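Local coordinates for GTPase-activating protein skywalker (Drosophila melanogaster, PDB 5HJQ) that acts through its TBC domain, the part in this chain, as a GTPase-activating protein for Rab35 in synaptic vesicle protein recycling and binds phosphoinositides, at residues 138-142 with 185-189; 177-181 with 197-202; 190-195 with 230-236. One frame throughout, in Å; residues are numbered along the deposited sequence.

Contact 1. Residues 138-142 with 185-189; sequences MVHQV and GYDCP
Val142 lays its CG2 methyl over one face of the Tyr186 ring, 3.8 Å from the ring centroid, in a CH-pi contact. The methyl is displaced toward the rim on the CB side, nearest to CG and CD2, and the two side chains run past each other in opposite directions. Tyr186 carries most of the contact: with CG anti to its backbone N (chi1 172°), the ring reaches from helix 171-187 across to helix 134-143. At its far end OH gives a hydrogen bond to Gln141 OE1, 2.7 Å away. The hydroxyl lies in the carbonyl plane of the Gln141 amide, with a C=O...O angle of 152°. OE1 lies at the ring edge, near its plane, although the amide plane stands 82° from that of the ring. Beyond CG the Gln141 chain is extended, and its NE2 turns back to Glu137 one helical turn earlier; both ends of the amide are therefore engaged, which sets its flip. Met138 completes the set. Bent at chi2 and chi3, it brings SD to 4.0 Å from Tyr186 CE2, a Met-aromatic contact that is oblique to the ring. The same sulfur lies 3.7 Å from OD1 of Asp187, whose side chain crosses that of Met138 at about a right angle. Deeper in the interface Met138 also packs on Val183, so this patch is the outer margin of the packing between two helices of the all-helical TBC domain, far from the inositol phosphate pocket. Three different contacts bear on the ring, a methyl on a face, a sulfur obliquely placed and an acceptor at the hydroxyl; the polar bond gives direction to a surface contact, and the rest is mostly apolar and sulfur packing, which is less directional.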
loop_
_atom_site.group_PDB
_atom_site.type_symbol
_atom_site.label_atom_id
_atom_site.label_comp_id
_atom_site.label_asym_id
_atom_site.label_seq_id
_atom_site.Cartn_x
_atom_site.Cartn_y
_atom_site.Cartn_z
ATOM N N MET A 138 -16.543 20.185 -2.870
ATOM C CA MET A 138 -16.220 19.343 -4.017
ATOM C C MET A 138 -17.313 18.309 -4.266
ATOM O O MET A 138 -17.730 18.098 -5.405
ATOM C CB MET A 138 -14.879 18.638 -3.803
ATOM C CG MET A 138 -13.689 19.566 -3.605
ATOM S SD MET A 138 -13.228 20.453 -5.105
ATOM C CE MET A 138 -14.012 22.036 -4.809
ATOM N N VAL A 139 -17.763 17.667 -3.191
ATOM C CA VAL A 139 -18.847 16.690 -3.262
ATOM C C VAL A 139 -20.077 17.286 -3.930
ATOM O O VAL A 139 -20.722 16.644 -4.761
ATOM C CB VAL A 139 -19.233 16.175 -1.859
ATOM C CG1 VAL A 139 -20.478 15.295 -1.927
ATOM C CG2 VAL A 139 -18.073 15.417 -1.237
ATOM N N HIS A 140 -20.388 18.525 -3.567
ATOM C CA HIS A 140 -21.552 19.207 -4.110
ATOM C C HIS A 140 -21.372 19.490 -5.597
ATOM O O HIS A 140 -22.231 19.149 -6.406
ATOM C CB HIS A 140 -21.813 20.509 -3.353
ATOM C CG HIS A 140 -23.263 20.783 -3.106
ATOM N ND1 HIS A 140 -23.972 20.177 -2.090
ATOM C CD2 HIS A 140 -24.141 21.593 -3.744
ATOM C CE1 HIS A 140 -25.220 20.604 -2.110
ATOM N NE2 HIS A 140 -25.350 21.466 -3.103
ATOM N N GLN A 141 -20.249 20.111 -5.946
ATOM C CA GLN A 141 -19.974 20.492 -7.330
ATOM C C GLN A 141 -20.048 19.306 -8.291
ATOM O O GLN A 141 -20.485 19.450 -9.434
ATOM C CB GLN A 141 -18.602 21.160 -7.434
ATOM C CG GLN A 141 -18.477 22.455 -6.643
ATOM C CD GLN A 141 -17.186 23.195 -6.937
ATOM O OE1 GLN A 141 -16.413 22.798 -7.809
ATOM N NE2 GLN A 141 -16.945 24.279 -6.206
ATOM N N VAL A 142 -19.632 18.133 -7.823
ATOM C CA VAL A 142 -19.658 16.936 -8.656
ATOM C C VAL A 142 -21.051 16.321 -8.729
ATOM O O VAL A 142 -21.594 16.118 -9.816
ATOM C CB VAL A 142 -18.672 15.863 -8.144
ATOM C CG1 VAL A 142 -18.793 14.594 -8.978
ATOM C CG2 VAL A 142 -17.247 16.387 -8.177
ATOM N N GLY A 185 -10.451 12.604 -8.448
ATOM C CA GLY A 185 -10.335 12.709 -9.893
ATOM C C GLY A 185 -10.790 14.063 -10.405
ATOM O O GLY A 185 -10.275 14.569 -11.403
ATOM N N TYR A 186 -11.751 14.658 -9.706
ATOM C CA TYR A 186 -12.291 15.961 -10.079
ATOM C C TYR A 186 -11.356 17.109 -9.705
ATOM O O TYR A 186 -11.217 18.074 -10.457
ATOM C CB TYR A 186 -13.655 16.168 -9.420
ATOM C CG TYR A 186 -14.231 17.557 -9.591
ATOM C CD1 TYR A 186 -14.594 18.034 -10.846
ATOM C CD2 TYR A 186 -14.433 18.384 -8.490
ATOM C CE1 TYR A 186 -15.133 19.304 -10.999
ATOM C CE2 TYR A 186 -14.974 19.651 -8.631
ATOM C CZ TYR A 186 -15.322 20.106 -9.887
ATOM O OH TYR A 186 -15.856 21.367 -10.038
ATOM N N ASP A 187 -10.719 17.004 -8.543
ATOM C CA ASP A 187 -9.864 18.077 -8.043
ATOM C C ASP A 187 -8.408 17.892 -8.470
ATOM O O ASP A 187 -7.639 18.853 -8.515
ATOM C CB ASP A 187 -9.951 18.162 -6.517
ATOM C CG ASP A 187 -9.432 19.479 -5.977
ATOM O OD1 ASP A 187 -9.789 20.537 -6.538
ATOM O OD2 ASP A 187 -8.661 19.458 -4.995
ATOM N N CYS A 188 -8.034 16.654 -8.781
ATOM C CA CYS A 188 -6.671 16.344 -9.208
ATOM C C CYS A 188 -6.665 15.754 -10.618
ATOM O O CYS A 188 -6.548 14.539 -10.790
ATOM C CB CYS A 188 -6.010 15.374 -8.226
ATOM S SG CYS A 188 -6.134 15.872 -6.485
ATOM N N PRO A 189 -6.794 16.618 -11.634
ATOM C CA PRO A 189 -6.950 16.172 -13.023
ATOM C C PRO A 189 -5.689 15.530 -13.599
ATOM O O PRO A 189 -5.769 14.870 -14.633
ATOM C CB PRO A 189 -7.286 17.468 -13.766
ATOM C CG PRO A 189 -6.639 18.534 -12.956
ATOM C CD PRO A 189 -6.764 18.087 -11.525
#

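Contact 2. Residues 177-181 with 197-202; sequences ADRIV and LYPITS
With chi1 at -165°, Tyr198 swings its ring from helix 197-204 toward helix 171-187, while Asp178, its CG beside the backbone N, curls its carboxylate back to meet it although its CB points away. Tyr198 OH donates to Asp178 OD1 at 2.5 Å. The oxygen sits in the plane of the ring at its edge, but the hydroxyl meets it from above the carboxylate plane, 39° out of it. Next to this bond the helices pack through apolar side chains: Ala177 CB lies 3.9 Å from Tyr198 CZ, and Val181 CG1 wedges between Tyr198 CD2 and Leu197 CD2. Thr201 turns its CG2 methyl to Ile180 CD1, 3.9 Å away, and hands its OG1 to Leu197 O, which also accepts from Thr201 N on the opposite face of the carbonyl. The short segments run at 130° with axes 9.7 Å apart, a steeply inclined pairing in the core of the TBC domain; helix 210-221 adds Leu217 against Ile180 and Thr201. The hydroxyl of Thr201 is bonded within its own helix and its methyl faces the apolar seam, and the short tyrosine-carboxylate bond supplies the polar link, probably stabilising a charged Asp178.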
loop_
_atom_site.group_PDB
_atom_site.type_symbol
_atom_site.label_atom_id
_atom_site.label_comp_id
_atom_site.label_asym_id
_atom_site.label_seq_id
_atom_site.Cartn_x
_atom_site.Cartn_y
_atom_site.Cartn_z
ATOM N N ALA A 177 -16.175 5.226 -0.686
ATOM C CA ALA A 177 -14.907 5.139 -1.402
ATOM C C ALA A 177 -15.066 5.642 -2.830
ATOM O O ALA A 177 -14.260 6.440 -3.311
ATOM C CB ALA A 177 -14.390 3.710 -1.396
ATOM N N ASP A 178 -16.121 5.180 -3.494
ATOM C CA ASP A 178 -16.428 5.603 -4.854
ATOM C C ASP A 178 -16.601 7.112 -4.946
ATOM O O ASP A 178 -16.206 7.729 -5.936
ATOM C CB ASP A 178 -17.691 4.906 -5.366
ATOM C CG ASP A 178 -17.544 3.399 -5.424
ATOM O OD1 ASP A 178 -16.403 2.919 -5.593
ATOM O OD2 ASP A 178 -18.570 2.694 -5.304
ATOM N N ARG A 179 -17.188 7.706 -3.912
ATOM C CA ARG A 179 -17.386 9.149 -3.890
ATOM C C ARG A 179 -16.062 9.885 -3.717
ATOM O O ARG A 179 -15.831 10.915 -4.349
ATOM C CB ARG A 179 -18.361 9.552 -2.779
ATOM C CG ARG A 179 -18.563 11.054 -2.668
ATOM C CD ARG A 179 -19.903 11.401 -2.036
ATOM N NE ARG A 179 -19.976 11.022 -0.627
ATOM C CZ ARG A 179 -21.058 11.176 0.127
ATOM N NH1 ARG A 179 -22.159 11.698 -0.394
ATOM N NH2 ARG A 179 -21.043 10.807 1.400
ATOM N N ILE A 180 -15.195 9.356 -2.860
ATOM C CA ILE A 180 -13.906 9.990 -2.600
ATOM C C ILE A 180 -13.024 10.024 -3.849
ATOM O O ILE A 180 -12.456 11.064 -4.184
ATOM C CB ILE A 180 -13.140 9.278 -1.469
ATOM C CG1 ILE A 180 -13.893 9.405 -0.145
ATOM C CG2 ILE A 180 -11.746 9.866 -1.323
ATOM C CD1 ILE A 180 -13.107 8.891 1.046
ATOM N N VAL A 181 -12.914 8.891 -4.539
ATOM C CA VAL A 181 -12.061 8.813 -5.723
ATOM C C VAL A 181 -12.625 9.667 -6.859
ATOM O O VAL A 181 -11.873 10.182 -7.687
ATOM C CB VAL A 181 -11.873 7.354 -6.207
ATOM C CG1 VAL A 181 -11.193 6.523 -5.133
ATOM C CG2 VAL A 181 -13.205 6.732 -6.597
ATOM N N LEU A 197 -4.685 3.943 -5.704
ATOM C CA LEU A 197 -5.412 4.974 -4.975
ATOM C C LEU A 197 -6.680 4.445 -4.300
ATOM O O LEU A 197 -6.939 4.755 -3.138
ATOM C CB LEU A 197 -5.751 6.127 -5.921
ATOM C CG LEU A 197 -6.079 7.478 -5.283
ATOM C CD1 LEU A 197 -5.535 8.611 -6.153
ATOM C CD2 LEU A 197 -7.579 7.631 -5.060
ATOM N N TYR A 198 -7.457 3.643 -5.020
ATOM C CA TYR A 198 -8.702 3.101 -4.480
ATOM C C TYR A 198 -8.485 2.121 -3.311
ATOM O O TYR A 198 -9.140 2.266 -2.279
ATOM C CB TYR A 198 -9.519 2.429 -5.591
ATOM C CG TYR A 198 -10.965 2.160 -5.227
ATOM C CD1 TYR A 198 -11.311 1.097 -4.401
ATOM C CD2 TYR A 198 -11.985 2.962 -5.717
ATOM C CE1 TYR A 198 -12.629 0.846 -4.070
ATOM C CE2 TYR A 198 -13.304 2.719 -5.389
ATOM C CZ TYR A 198 -13.619 1.659 -4.569
ATOM O OH TYR A 198 -14.929 1.413 -4.245
ATOM N N PRO A 199 -7.587 1.119 -3.463
ATOM C CA PRO A 199 -7.375 0.207 -2.328
ATOM C C PRO A 199 -6.958 0.912 -1.036
ATOM O O PRO A 199 -7.366 0.493 0.047
ATOM C CB PRO A 199 -6.250 -0.706 -2.825
ATOM C CG PRO A 199 -6.430 -0.733 -4.292
ATOM C CD PRO A 199 -6.849 0.659 -4.657
ATOM N N ILE A 200 -6.169 1.975 -1.157
ATOM C CA ILE A 200 -5.731 2.740 0.005
ATOM C C ILE A 200 -6.908 3.491 0.632
ATOM O O ILE A 200 -7.064 3.515 1.857
ATOM C CB ILE A 200 -4.614 3.734 -0.368
ATOM C CG1 ILE A 200 -3.330 2.986 -0.741
ATOM C CG2 ILE A 200 -4.336 4.688 0.782
ATOM C CD1 ILE A 200 -2.168 3.906 -1.063
ATOM N N THR A 201 -7.732 4.094 -0.219
ATOM C CA THR A 201 -8.931 4.800 0.217
ATOM C C THR A 201 -9.810 3.893 1.067
ATOM O O THR A 201 -10.330 4.309 2.101
ATOM C CB THR A 201 -9.747 5.315 -0.983
ATOM O OG1 THR A 201 -8.947 6.220 -1.751
ATOM C CG2 THR A 201 -11.010 6.030 -0.514
ATOM N N SER A 202 -9.957 2.647 0.627
ATOM C CA SER A 202 -10.722 1.654 1.369
ATOM C C SER A 202 -10.110 1.369 2.738
ATOM O O SER A 202 -10.829 1.198 3.718
ATOM C CB SER A 202 -10.828 0.355 0.567
ATOM O OG SER A 202 -11.666 0.517 -0.564
#

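Contact 3. Residues 190-195 with 230-236; sequences DITYSP and NQTKLQH
Tyr193 reaches over the start of helix 233-250, its ring carried there by CG anti to the backbone N (chi1 -174°). Tyr193 CE2 points into the face of the His236 imidazole, 3.6 Å from His236 CD2, giving a T-shaped pair with planes at 78°. His236 adopts the matching torsion and makes a second edge-to-face pair with Trp240, one turn further along the helix. Lys233 bends at chi2 and chi3 so that its chain folds over one face of the Tyr193 ring; NZ ends 4.9 Å from the centroid, an off-centre cation-pi contact, while Pro195 CD lies over the opposite face, toward the rim. The helix it lies against is capped: Thr232 is the N-cap, its OG1 accepting from Gln235 N, and Gln235 in return offers OE1 to Gln231 N. This places the loop between helices 171-187 and 197-204 of the TBC domain on the N-terminal end of helix 233-250. Gln231 O binds two successive amides of that loop, Thr192 N nearly along the C=O axis and Tyr193 N, at 2.8 Å, from above the carbonyl plane. Ser194 OG, anti to its own N, donates to Asn230 O at 2.9 Å. Thr192 OG1 instead lies between N and the carbonyl carbon (chi1 59°), where it shares a water with Lys233 N. Past CG the Gln231 chain is extended; it crosses Ile191, with OE1 3.9 Å from CG1, and sends NE2 on to Val221 O.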
loop_
_atom_site.group_PDB
_atom_site.type_symbol
_atom_site.label_atom_id
_atom_site.label_comp_id
_atom_site.label_asym_id
_atom_site.label_seq_id
_atom_site.Cartn_x
_atom_site.Cartn_y
_atom_site.Cartn_z
ATOM N N ASP A 190 -4.547 15.718 -12.943
ATOM C CA ASP A 190 -3.290 15.158 -13.437
ATOM C C ASP A 190 -3.148 13.673 -13.115
ATOM O O ASP A 190 -2.282 12.994 -13.666
ATOM C CB ASP A 190 -2.093 15.932 -12.872
ATOM C CG ASP A 190 -1.936 17.306 -13.502
ATOM O OD1 ASP A 190 -2.430 17.499 -14.633
ATOM O OD2 ASP A 190 -1.308 18.189 -12.878
ATOM N N ILE A 191 -3.996 13.166 -12.225
ATOM C CA ILE A 191 -4.006 11.737 -11.941
ATOM C C ILE A 191 -4.638 11.008 -13.119
ATOM O O ILE A 191 -5.850 11.076 -13.322
ATOM C CB ILE A 191 -4.773 11.400 -10.653
ATOM C CG1 ILE A 191 -4.262 12.245 -9.485
ATOM C CG2 ILE A 191 -4.649 9.915 -10.332
ATOM C CD1 ILE A 191 -4.870 11.863 -8.154
ATOM N N THR A 192 -3.808 10.319 -13.897
ATOM C CA THR A 192 -4.262 9.656 -15.114
ATOM C C THR A 192 -4.242 8.135 -14.977
ATOM O O THR A 192 -4.994 7.430 -15.650
ATOM C CB THR A 192 -3.400 10.068 -16.318
ATOM O OG1 THR A 192 -2.031 9.729 -16.064
ATOM C CG2 THR A 192 -3.506 11.567 -16.552
ATOM N N TYR A 193 -3.384 7.635 -14.095
ATOM C CA TYR A 193 -3.314 6.204 -13.833
ATOM C C TYR A 193 -2.818 5.951 -12.416
ATOM O O TYR A 193 -1.658 6.215 -12.097
ATOM C CB TYR A 193 -2.405 5.510 -14.852
ATOM C CG TYR A 193 -2.393 4.002 -14.732
ATOM C CD1 TYR A 193 -3.501 3.249 -15.108
ATOM C CD2 TYR A 193 -1.277 3.327 -14.251
ATOM C CE1 TYR A 193 -3.501 1.871 -15.002
ATOM C CE2 TYR A 193 -1.268 1.946 -14.144
ATOM C CZ TYR A 193 -2.383 1.225 -14.522
ATOM O OH TYR A 193 -2.385 -0.147 -14.419
ATOM N N SER A 194 -3.700 5.445 -11.564
ATOM C CA SER A 194 -3.344 5.200 -10.174
ATOM C C SER A 194 -4.136 4.039 -9.583
ATOM O O SER A 194 -5.046 4.249 -8.783
ATOM C CB SER A 194 -3.566 6.463 -9.342
ATOM O OG SER A 194 -3.077 6.290 -8.027
ATOM N N PRO A 195 -3.777 2.805 -9.967
ATOM C CA PRO A 195 -4.458 1.591 -9.506
ATOM C C PRO A 195 -4.347 1.388 -7.996
ATOM O O PRO A 195 -5.049 0.550 -7.436
ATOM C CB PRO A 195 -3.725 0.470 -10.259
ATOM C CG PRO A 195 -2.405 1.044 -10.607
ATOM C CD PRO A 195 -2.653 2.492 -10.867
ATOM N N ASN A 230 1.549 6.585 -6.924
ATOM C CA ASN A 230 1.888 6.924 -8.303
ATOM C C ASN A 230 0.644 7.321 -9.086
ATOM O O ASN A 230 -0.403 6.689 -8.956
ATOM C CB ASN A 230 2.605 5.760 -8.982
ATOM C CG ASN A 230 3.999 5.541 -8.431
ATOM O OD1 ASN A 230 4.450 4.405 -8.280
ATOM N ND2 ASN A 230 4.687 6.635 -8.110
ATOM N N GLN A 231 0.768 8.364 -9.902
ATOM C CA GLN A 231 -0.399 9.005 -10.496
ATOM C C GLN A 231 -0.458 8.935 -12.022
ATOM O O GLN A 231 -1.526 9.118 -12.608
ATOM C CB GLN A 231 -0.453 10.461 -10.038
ATOM C CG GLN A 231 -0.683 10.599 -8.538
ATOM C CD GLN A 231 -0.318 11.970 -8.014
ATOM O OE1 GLN A 231 -0.524 12.985 -8.683
ATOM N NE2 GLN A 231 0.246 12.007 -6.814
ATOM N N THR A 232 0.677 8.672 -12.665
ATOM C CA THR A 232 0.696 8.476 -14.111
ATOM C C THR A 232 1.186 7.074 -14.451
ATOM O O THR A 232 1.798 6.402 -13.621
ATOM C CB THR A 232 1.587 9.513 -14.830
ATOM O OG1 THR A 232 2.968 9.235 -14.566
ATOM C CG2 THR A 232 1.253 10.925 -14.373
ATOM N N LYS A 233 0.910 6.633 -15.672
ATOM C CA LYS A 233 1.318 5.306 -16.107
ATOM C C LYS A 233 2.835 5.238 -16.241
ATOM O O LYS A 233 3.438 4.183 -16.045
ATOM C CB LYS A 233 0.633 4.948 -17.424
ATOM C CG LYS A 233 0.886 3.533 -17.913
ATOM C CD LYS A 233 -0.365 2.947 -18.569
ATOM C CE LYS A 233 -1.235 4.027 -19.206
ATOM N NZ LYS A 233 -2.632 3.567 -19.450
ATOM N N LEU A 234 3.448 6.377 -16.551
ATOM C CA LEU A 234 4.901 6.466 -16.629
ATOM C C LEU A 234 5.521 6.232 -15.258
ATOM O O LEU A 234 6.440 5.427 -15.117
ATOM C CB LEU A 234 5.335 7.825 -17.182
ATOM C CG LEU A 234 6.843 8.030 -17.339
ATOM C CD1 LEU A 234 7.447 6.915 -18.174
ATOM C CD2 LEU A 234 7.139 9.385 -17.959
ATOM N N GLN A 235 5.013 6.940 -14.254
ATOM C CA GLN A 235 5.467 6.749 -12.881
ATOM C C GLN A 235 5.251 5.310 -12.437
ATOM O O GLN A 235 6.097 4.723 -11.767
ATOM C CB GLN A 235 4.740 7.696 -11.927
ATOM C CG GLN A 235 5.032 9.165 -12.148
ATOM C CD GLN A 235 4.073 10.060 -11.382
ATOM O OE1 GLN A 235 3.634 9.722 -10.282
ATOM N NE2 GLN A 235 3.739 11.204 -11.967
ATOM N N HIS A 236 4.106 4.750 -12.812
ATOM C CA HIS A 236 3.772 3.380 -12.454
ATOM C C HIS A 236 4.825 2.399 -12.954
ATOM O O HIS A 236 5.175 1.444 -12.260
ATOM C CB HIS A 236 2.406 2.995 -13.020
ATOM C CG HIS A 236 2.067 1.548 -12.841
ATOM N ND1 HIS A 236 1.752 1.006 -11.616
ATOM C CD2 HIS A 236 2.002 0.530 -13.733
ATOM C CE1 HIS A 236 1.503 -0.284 -11.758
ATOM N NE2 HIS A 236 1.646 -0.598 -13.033
HETATM O O HOH W 1 -0.834 7.833 -17.532
#

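In the fold
From the N terminus, helix 134-143 comes first, and contact 1 closes the loop from it to the C-terminal end of helix 171-187. Contact 2 starts earlier on that same helix, at 177-181, so its span crosses that of contact 1, and it ties the helix to 197-204 after a short connection. That connection holds 190-195, from which contact 3 reaches forward to 230-236; contacts 2 and 3 therefore cross as well, whereas 1 and 3 follow in series through adjoining segments. Val139 touches Arg179 between contacts 1 and 2, and Leu197 meets Ile191 between 2 and 3, joining surface, core and the start of helix 233-250.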